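Kojibiose phosphorylase (Gut metagenome, PDB 6W0P) is a glycoside hydrolase family 65 enzyme that combines an N-terminal beta domain with a helical central catalytic domain. Local coordinates at residues Asn408-Ser420 and Phe470-Met482. Numbering follows the deposited sequence.
Sequences NLWQHASTQFQPS and FYGVMGPDEFKLM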
loop_
_atom_site.group_PDB
_atom_site.type_symbol
_atom_site.label_atom_id
_atom_site.label_comp_id
_atom_site.label_asym_id
_atom_site.label_seq_id
_atom_site.Cartn_x
_atom_site.Cartn_y
_atom_site.Cartn_z
ATOM N N ASN A 408 9.478 -1.254 1.513
ATOM C CA ASN A 408 8.197 -1.734 2.099
ATOM C C ASN A 408 7.054 -1.478 1.111
ATOM O O ASN A 408 5.864 -1.668 1.513
ATOM C CB ASN A 408 7.940 -1.141 3.488
ATOM C CG ASN A 408 7.667 0.351 3.485
ATOM O OD1 ASN A 408 7.548 0.956 2.432
ATOM N ND2 ASN A 408 7.576 0.949 4.658
ATOM N N LEU A 409 7.377 -1.073 -0.125
ATOM C CA LEU A 409 6.358 -0.939 -1.201
ATOM C C LEU A 409 6.333 -2.258 -1.971
ATOM O O LEU A 409 7.231 -2.484 -2.815
ATOM C CB LEU A 409 6.666 0.262 -2.110
ATOM C CG LEU A 409 6.649 1.640 -1.428
ATOM C CD1 LEU A 409 6.971 2.756 -2.419
ATOM C CD2 LEU A 409 5.302 1.918 -0.766
ATOM N N TRP A 410 5.331 -3.093 -1.710
ATOM C CA TRP A 410 5.176 -4.403 -2.410
ATOM C C TRP A 410 5.243 -4.202 -3.940
ATOM O O TRP A 410 5.843 -5.062 -4.603
ATOM C CB TRP A 410 3.890 -5.115 -1.973
ATOM C CG TRP A 410 2.652 -4.496 -2.535
ATOM C CD1 TRP A 410 1.851 -3.571 -1.932
ATOM C CD2 TRP A 410 2.084 -4.744 -3.829
ATOM N NE1 TRP A 410 0.839 -3.207 -2.773
ATOM C CE2 TRP A 410 0.968 -3.896 -3.951
ATOM C CE3 TRP A 410 2.418 -5.581 -4.896
ATOM C CZ2 TRP A 410 0.160 -3.895 -5.082
ATOM C CZ3 TRP A 410 1.643 -5.558 -6.032
ATOM C CH2 TRP A 410 0.527 -4.721 -6.119
ATOM N N GLN A 411 4.666 -3.096 -4.442
ATOM C CA GLN A 411 4.563 -2.715 -5.874
ATOM C C GLN A 411 5.935 -2.744 -6.550
ATOM O O GLN A 411 5.932 -2.748 -7.786
ATOM C CB GLN A 411 4.086 -1.269 -6.090
ATOM C CG GLN A 411 2.680 -0.967 -5.633
ATOM C CD GLN A 411 2.660 -0.292 -4.278
ATOM O OE1 GLN A 411 3.318 -0.746 -3.323
ATOM N NE2 GLN A 411 1.868 0.775 -4.184
ATOM N N HIS A 412 7.012 -2.545 -5.791
ATOM C CA HIS A 412 8.401 -2.640 -6.278
ATOM C C HIS A 412 9.022 -3.919 -5.728
ATOM O O HIS A 412 9.589 -4.681 -6.562
ATOM C CB HIS A 412 9.257 -1.395 -5.958
ATOM C CG HIS A 412 8.722 -0.122 -6.523
ATOM N ND1 HIS A 412 9.078 1.127 -6.014
ATOM C CD2 HIS A 412 7.760 0.105 -7.435
ATOM C CE1 HIS A 412 8.384 2.062 -6.621
ATOM N NE2 HIS A 412 7.558 1.460 -7.497
ATOM N N ALA A 413 8.937 -4.146 -4.410
ATOM C CA ALA A 413 9.697 -5.222 -3.714
ATOM C C ALA A 413 9.209 -6.608 -4.132
ATOM O O ALA A 413 10.045 -7.513 -4.129
ATOM C CB ALA A 413 9.671 -5.078 -2.206
ATOM N N SER A 414 7.941 -6.767 -4.501
ATOM C CA SER A 414 7.357 -8.083 -4.883
ATOM C C SER A 414 7.413 -8.272 -6.402
ATOM O O SER A 414 7.151 -9.410 -6.876
ATOM C CB SER A 414 5.953 -8.245 -4.381
ATOM O OG SER A 414 5.917 -8.175 -2.963
ATOM N N THR A 415 7.756 -7.229 -7.163
ATOM C CA THR A 415 7.505 -7.224 -8.628
ATOM C C THR A 415 8.773 -7.098 -9.476
ATOM O O THR A 415 8.682 -7.491 -10.662
ATOM C CB THR A 415 6.518 -6.117 -8.993
ATOM O OG1 THR A 415 7.121 -4.877 -8.640
ATOM C CG2 THR A 415 5.194 -6.312 -8.299
ATOM N N GLN A 416 9.869 -6.578 -8.929
ATOM C CA GLN A 416 11.064 -6.166 -9.711
ATOM C C GLN A 416 12.219 -7.114 -9.400
ATOM O O GLN A 416 12.693 -7.110 -8.252
ATOM C CB GLN A 416 11.483 -4.730 -9.387
ATOM C CG GLN A 416 10.547 -3.656 -9.926
ATOM C CD GLN A 416 11.090 -2.283 -9.608
ATOM O OE1 GLN A 416 11.218 -1.928 -8.437
ATOM N NE2 GLN A 416 11.528 -1.569 -10.644
ATOM N N PHE A 417 12.699 -7.863 -10.391
ATOM C CA PHE A 417 13.818 -8.821 -10.191
ATOM C C PHE A 417 15.096 -8.266 -10.815
ATOM O O PHE A 417 16.109 -8.990 -10.825
ATOM C CB PHE A 417 13.359 -10.216 -10.625
ATOM C CG PHE A 417 12.038 -10.566 -9.989
ATOM C CD1 PHE A 417 11.846 -10.401 -8.629
ATOM C CD2 PHE A 417 10.960 -10.965 -10.752
ATOM C CE1 PHE A 417 10.615 -10.675 -8.043
ATOM C CE2 PHE A 417 9.733 -11.246 -10.169
ATOM C CZ PHE A 417 9.559 -11.095 -8.818
ATOM N N GLN A 418 15.082 -6.994 -11.231
ATOM C CA GLN A 418 16.286 -6.304 -11.765
ATOM C C GLN A 418 17.439 -6.407 -10.773
ATOM O O GLN A 418 18.576 -6.429 -11.212
ATOM C CB GLN A 418 16.012 -4.840 -12.169
ATOM C CG GLN A 418 15.520 -3.922 -11.052
ATOM C CD GLN A 418 14.719 -2.744 -11.569
ATOM O OE1 GLN A 418 13.921 -2.867 -12.497
ATOM N NE2 GLN A 418 14.935 -1.588 -10.976
ATOM N N PRO A 419 17.281 -6.479 -9.432
ATOM C CA PRO A 419 18.469 -6.626 -8.585
ATOM C C PRO A 419 19.164 -7.986 -8.762
ATOM O O PRO A 419 20.389 -8.035 -8.742
ATOM C CB PRO A 419 17.947 -6.463 -7.157
ATOM C CG PRO A 419 16.556 -5.848 -7.296
ATOM C CD PRO A 419 16.043 -6.306 -8.639
ATOM N N SER A 420 18.370 -9.049 -8.938
ATOM C CA SER A 420 18.839 -10.444 -9.105
ATOM C C SER A 420 19.520 -10.609 -10.474
ATOM O O SER A 420 20.670 -11.033 -10.502
ATOM C CB SER A 420 17.710 -11.421 -8.906
ATOM O OG SER A 420 17.269 -11.399 -7.559
ATOM N N PHE A 470 7.710 -14.349 -16.684
ATOM C CA PHE A 470 7.434 -13.830 -15.337
ATOM C C PHE A 470 6.108 -13.107 -15.440
ATOM O O PHE A 470 5.962 -12.264 -16.324
ATOM C CB PHE A 470 8.592 -12.974 -14.814
ATOM C CG PHE A 470 9.893 -13.735 -14.686
ATOM C CD1 PHE A 470 10.669 -14.016 -15.801
ATOM C CD2 PHE A 470 10.301 -14.249 -13.470
ATOM C CE1 PHE A 470 11.850 -14.737 -15.689
ATOM C CE2 PHE A 470 11.493 -14.954 -13.354
ATOM C CZ PHE A 470 12.269 -15.191 -14.460
ATOM N N TYR A 471 5.187 -13.467 -14.548
ATOM C CA TYR A 471 3.823 -12.913 -14.417
ATOM C C TYR A 471 3.823 -12.006 -13.187
ATOM O O TYR A 471 4.521 -12.357 -12.224
ATOM C CB TYR A 471 2.808 -14.055 -14.309
ATOM C CG TYR A 471 2.659 -14.832 -15.586
ATOM C CD1 TYR A 471 3.471 -15.919 -15.858
ATOM C CD2 TYR A 471 1.719 -14.466 -16.524
ATOM C CE1 TYR A 471 3.351 -16.636 -17.039
ATOM C CE2 TYR A 471 1.631 -15.129 -17.737
ATOM C CZ TYR A 471 2.449 -16.219 -17.994
ATOM O OH TYR A 471 2.331 -16.887 -19.173
ATOM N N GLY A 472 3.075 -10.895 -13.245
ATOM C CA GLY A 472 2.818 -9.994 -12.111
ATOM C C GLY A 472 4.087 -9.286 -11.722
ATOM O O GLY A 472 4.479 -9.365 -10.555
ATOM N N VAL A 473 4.747 -8.671 -12.702
ATOM C CA VAL A 473 6.105 -8.088 -12.519
ATOM C C VAL A 473 6.100 -6.608 -12.880
ATOM O O VAL A 473 5.050 -6.062 -13.328
ATOM C CB VAL A 473 7.170 -8.874 -13.301
ATOM C CG1 VAL A 473 7.302 -10.285 -12.743
ATOM C CG2 VAL A 473 6.924 -8.887 -14.804
ATOM N N MET A 474 7.252 -5.999 -12.653
ATOM C CA MET A 474 7.572 -4.618 -13.038
ATOM C C MET A 474 9.028 -4.613 -13.494
ATOM O O MET A 474 9.882 -5.147 -12.738
ATOM C CB MET A 474 7.392 -3.685 -11.835
ATOM C CG MET A 474 7.912 -2.291 -12.075
ATOM S SD MET A 474 7.809 -1.190 -10.636
ATOM C CE MET A 474 6.051 -0.876 -10.558
ATOM N N GLY A 475 9.294 -4.029 -14.667
ATOM C CA GLY A 475 10.650 -3.851 -15.193
ATOM C C GLY A 475 11.253 -2.590 -14.603
ATOM O O GLY A 475 10.690 -2.007 -13.680
ATOM N N PRO A 476 12.410 -2.115 -15.115
ATOM C CA PRO A 476 12.944 -0.824 -14.678
ATOM C C PRO A 476 11.950 0.346 -14.845
ATOM O O PRO A 476 12.019 1.259 -14.030
ATOM C CB PRO A 476 14.204 -0.645 -15.548
ATOM C CG PRO A 476 14.592 -2.063 -15.960
ATOM C CD PRO A 476 13.277 -2.805 -16.081
ATOM N N ASP A 477 11.064 0.298 -15.849
ATOM C CA ASP A 477 9.997 1.313 -16.064
ATOM C C ASP A 477 8.953 1.094 -14.972
ATOM O O ASP A 477 8.125 0.182 -15.094
ATOM C CB ASP A 477 9.334 1.260 -17.451
ATOM C CG ASP A 477 8.084 2.130 -17.540
ATOM O OD1 ASP A 477 8.020 3.090 -16.764
ATOM O OD2 ASP A 477 7.153 1.826 -18.359
ATOM N N GLU A 478 9.004 1.900 -13.928
ATOM C CA GLU A 478 8.127 1.715 -12.749
ATOM C C GLU A 478 6.707 2.175 -13.056
ATOM O O GLU A 478 5.862 2.047 -12.153
ATOM C CB GLU A 478 8.703 2.456 -11.548
ATOM C CG GLU A 478 10.084 1.958 -11.194
ATOM C CD GLU A 478 10.660 2.586 -9.947
ATOM O OE1 GLU A 478 10.015 3.470 -9.388
ATOM O OE2 GLU A 478 11.713 2.157 -9.542
ATOM N N PHE A 479 6.440 2.651 -14.265
ATOM C CA PHE A 479 5.089 3.087 -14.669
ATOM C C PHE A 479 4.295 1.901 -15.210
ATOM O O PHE A 479 3.169 2.131 -15.625
ATOM C CB PHE A 479 5.181 4.255 -15.644
ATOM C CG PHE A 479 5.770 5.516 -15.056
ATOM C CD1 PHE A 479 5.917 5.683 -13.681
ATOM C CD2 PHE A 479 6.094 6.582 -15.887
ATOM C CE1 PHE A 479 6.439 6.859 -13.151
ATOM C CE2 PHE A 479 6.576 7.772 -15.356
ATOM C CZ PHE A 479 6.772 7.899 -13.993
ATOM N N LYS A 480 4.824 0.680 -15.133
ATOM C CA LYS A 480 4.124 -0.558 -15.581
ATOM C C LYS A 480 4.155 -1.601 -14.461
ATOM O O LYS A 480 5.251 -2.182 -14.215
ATOM C CB LYS A 480 4.735 -1.084 -16.880
ATOM C CG LYS A 480 4.225 -0.363 -18.112
ATOM C CD LYS A 480 2.751 -0.625 -18.382
ATOM C CE LYS A 480 2.087 0.495 -19.146
ATOM N NZ LYS A 480 2.324 1.819 -18.514
ATOM N N LEU A 481 2.992 -1.839 -13.853
ATOM C CA LEU A 481 2.811 -2.642 -12.612
ATOM C C LEU A 481 1.923 -3.873 -12.855
ATOM O O LEU A 481 0.822 -3.723 -13.387
ATOM C CB LEU A 481 2.218 -1.727 -11.535
ATOM C CG LEU A 481 1.705 -2.423 -10.274
ATOM C CD1 LEU A 481 2.798 -3.244 -9.602
ATOM C CD2 LEU A 481 1.113 -1.414 -9.306
ATOM N N MET A 482 2.389 -5.055 -12.445
ATOM C CA MET A 482 1.637 -6.336 -12.515
ATOM C C MET A 482 1.371 -6.618 -13.993
ATOM O O MET A 482 0.238 -7.021 -14.375
ATOM C CB MET A 482 0.310 -6.298 -11.744
ATOM C CG MET A 482 0.454 -6.130 -10.229
ATOM S SD MET A 482 1.298 -7.481 -9.402
ATOM C CE MET A 482 0.382 -8.899 -10.018
HETATM O O HOH W 1 5.741 2.337 -9.495
HETATM O O HOH W 2 12.512 0.328 -7.850
HETATM O O HOH W 3 13.147 0.966 -11.640
HETATM O O HOH W 4 12.595 -5.327 -12.371
#
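Met474 packs against helix 410-413 and the residues that follow it, touching Gln411, His412, Thr415 and Gln416, an example of a segment without regular structure fitting closely against a short helix and the loop after it. Its backbone N donates a hydrogen bond to Thr415 O at 2.9 Å. With CG anti to the backbone N (chi1 171°), the side chain runs past Gln416, whose CD lies 3.6 Å from Met474 SD. The bend at chi3 then lays CE against Gln411 O, while SD approaches the His412 ring obliquely, 3.5 Å from CD2. Thr415 OG1 touches Met474 CB, yet its own hydrogen bond goes back to Gln411 O. Next to this, Leu481 CD1 sits 4.1 Å from Thr415 CG2, and Met482 SD meets the edge of the Trp410 ring, a Met-aromatic contact.

Toward Glu478 the fit becomes looser and wetter. The carboxylate lies over one face of the His412 ring, the two planes 39° apart, and one water joins His412 NE2 to Glu478 O. The extended Gln416 chain lets NE2 donate a hydrogen bond to Gly475 O (3.2 Å), which lies close to the amide plane of Gln416; a further water gathers Gln416 NE2, Gln418 NE2, Pro476 O and Glu478 OE2.

Within the helical catalytic domain, Phe417 CE2 touches Val473 CG1 and its ring turns edge-to-face to Phe454 of helix 437-458, while Phe470 and Pro476 reach helix 487-504. Gly472 and Val473 both face Val483, a G1 beta bulge, and Trp410 meets Tyr576 of the second subunit edge-to-face, so this edge of the contact is part of the subunit interface.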